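Local atomic coordinates of p-nitrophenyl phosphatase (Pho2) (Archaeoglobus fulgidus, PDB entry 3QGM), a protein that probably hydrolyses phosphate esters as a metal-dependent phosphatase of the haloacid dehalogenase (HAD) superfamily, and binds calcium in this crystal. Residues 10-15 with 198-203. Numbering follows the deposited sequence.
Sequences GYIIDI and DILGLD. With CA (calcium ion), chain E.
Leu202 brings one methyl onto the backbone of Gly10, its CD1 lying 3.4 Å from Gly10 N and 3.6 Å from Gly10 CA. Gly10 has no side chain here, which lets the methyl lie directly against its N and CA. The second touch is purely apolar: Leu200 CD1 meets Ile12 CG1 at 3.9 Å, the two side chains crossing at a slant. Ile12 holds CG1 beside its backbone N (chi1 -68°), and this turns the ethyl branch to the leucine. No hydrogen bond links the segments. The contact thus packs the C-terminal end of helix 190-200 on strand 10-14, a central strand of the parallel, Rossmann-like sheet of the HAD core, with strands 42-47 and 207-211 as its neighbours. The helix ends after Leu200 in a Schellman motif with Gly201 as the C-prime residue: Gly201 takes positive phi (67°), Leu202 N bonds to Leu197 O, and Gly201 N makes a weak 3.1 Å bond to Asp198 O. Leu202, just past this turn, also points toward the strand. Ile12 also touches Met193 and Ala196 of the helix and Ile44 and Val209 of the flanking strands. Further along the chain, Asp14 grips calcium with both carboxylate oxygens, OD1 at 2.6 Å and OD2 at 2.4 Å, while three waters, Asp16 O and Asp212 OD1 fill the remaining positions.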
loop_
_atom_site.group_PDB
_atom_site.type_symbol
_atom_site.label_atom_id
_atom_site.label_comp_id
_atom_site.label_asym_id
_atom_site.label_seq_id
_atom_site.Cartn_x
_atom_site.Cartn_y
_atom_site.Cartn_z
ATOM N N GLY A 10 22.226 7.839 31.142
ATOM C CA GLY A 10 21.999 6.810 30.121
ATOM C C GLY A 10 21.828 7.290 28.696
ATOM O O GLY A 10 21.543 8.458 28.431
ATOM N N TYR A 11 21.985 6.345 27.780
ATOM C CA TYR A 11 21.957 6.607 26.339
ATOM C C TYR A 11 21.116 5.534 25.646
ATOM O O TYR A 11 21.325 4.356 25.835
ATOM C CB TYR A 11 23.382 6.622 25.787
ATOM C CG TYR A 11 24.153 7.777 26.353
ATOM C CD1 TYR A 11 24.171 9.009 25.703
ATOM C CD2 TYR A 11 24.790 7.678 27.574
ATOM C CE1 TYR A 11 24.826 10.085 26.235
ATOM C CE2 TYR A 11 25.441 8.782 28.130
ATOM C CZ TYR A 11 25.452 9.980 27.456
ATOM O OH TYR A 11 26.096 11.095 27.990
ATOM N N ILE A 12 20.148 5.979 24.873
ATOM C CA ILE A 12 19.357 5.124 23.999
ATOM C C ILE A 12 20.010 5.294 22.644
ATOM O O ILE A 12 19.970 6.395 22.069
ATOM C CB ILE A 12 17.896 5.554 23.948
ATOM C CG1 ILE A 12 17.286 5.278 25.326
ATOM C CG2 ILE A 12 17.155 4.778 22.815
ATOM C CD1 ILE A 12 15.812 5.666 25.489
ATOM N N ILE A 13 20.655 4.213 22.175
ATOM C CA ILE A 13 21.507 4.273 20.972
ATOM C C ILE A 13 20.922 3.468 19.810
ATOM O O ILE A 13 20.683 2.271 19.884
ATOM C CB ILE A 13 22.969 3.921 21.263
ATOM C CG1 ILE A 13 23.519 4.818 22.391
ATOM C CG2 ILE A 13 23.806 4.139 20.022
ATOM C CD1 ILE A 13 24.990 4.516 22.773
ATOM N N ASP A 14 20.609 4.177 18.739
ATOM C CA ASP A 14 20.291 3.528 17.437
ATOM C C ASP A 14 21.525 2.713 16.995
ATOM O O ASP A 14 22.671 3.152 17.190
ATOM C CB ASP A 14 19.913 4.656 16.479
ATOM C CG ASP A 14 19.861 4.275 15.001
ATOM O OD1 ASP A 14 19.393 3.189 14.548
ATOM O OD2 ASP A 14 20.285 5.183 14.266
ATOM N N ILE A 15 21.294 1.516 16.452
ATOM C CA ILE A 15 22.382 0.650 15.990
ATOM C C ILE A 15 22.785 1.020 14.550
ATOM O O ILE A 15 23.915 1.447 14.322
ATOM C CB ILE A 15 21.978 -0.821 16.041
ATOM C CG1 ILE A 15 21.681 -1.251 17.491
ATOM C CG2 ILE A 15 23.073 -1.744 15.438
ATOM C CD1 ILE A 15 21.004 -2.622 17.596
ATOM N N ASP A 198 12.155 2.309 30.985
ATOM C CA ASP A 198 11.836 1.321 31.999
ATOM C C ASP A 198 13.000 0.338 32.186
ATOM O O ASP A 198 13.419 0.046 33.309
ATOM C CB ASP A 198 10.560 0.557 31.580
ATOM C CG ASP A 198 9.875 -0.154 32.759
ATOM O OD1 ASP A 198 10.451 -1.113 33.289
ATOM O OD2 ASP A 198 8.745 0.257 33.142
ATOM N N ILE A 199 13.528 -0.177 31.079
ATOM C CA ILE A 199 14.689 -1.065 31.135
ATOM C C ILE A 199 15.862 -0.321 31.773
ATOM O O ILE A 199 16.484 -0.839 32.681
ATOM C CB ILE A 199 15.055 -1.635 29.727
ATOM C CG1 ILE A 199 13.987 -2.672 29.299
ATOM C CG2 ILE A 199 16.477 -2.269 29.725
ATOM C CD1 ILE A 199 14.068 -3.091 27.842
ATOM N N LEU A 200 16.138 0.901 31.329
ATOM C CA LEU A 200 17.254 1.668 31.863
ATOM C C LEU A 200 17.039 1.968 33.357
ATOM O O LEU A 200 17.985 2.114 34.106
ATOM C CB LEU A 200 17.436 2.987 31.098
ATOM C CG LEU A 200 18.113 2.942 29.713
ATOM C CD1 LEU A 200 17.949 4.266 29.000
ATOM C CD2 LEU A 200 19.590 2.549 29.806
ATOM N N GLY A 201 15.774 2.062 33.760
ATOM C CA GLY A 201 15.404 2.545 35.093
ATOM C C GLY A 201 15.765 4.015 35.212
ATOM O O GLY A 201 16.295 4.446 36.242
ATOM N N LEU A 202 15.563 4.780 34.130
ATOM C CA LEU A 202 15.938 6.205 34.143
ATOM C C LEU A 202 14.797 7.042 33.653
ATOM O O LEU A 202 14.004 6.610 32.848
ATOM C CB LEU A 202 17.206 6.500 33.308
ATOM C CG LEU A 202 18.540 5.865 33.726
ATOM C CD1 LEU A 202 19.655 6.195 32.735
ATOM C CD2 LEU A 202 18.970 6.248 35.174
ATOM N N ASP A 203 14.708 8.249 34.190
ATOM C CA ASP A 203 13.821 9.275 33.672
ATOM C C ASP A 203 14.452 9.866 32.419
ATOM O O ASP A 203 15.680 9.924 32.287
ATOM C CB ASP A 203 13.677 10.372 34.718
ATOM C CG ASP A 203 12.630 11.428 34.336
ATOM O OD1 ASP A 203 12.936 12.341 33.522
ATOM O OD2 ASP A 203 11.497 11.336 34.866
HETATM CA CA CA E . 19.535 4.328 12.174
HETATM O O HOH W 1 19.847 4.313 9.753
HETATM O O HOH W 2 18.311 2.404 11.619
HETATM O O HOH W 3 17.625 5.194 12.576
#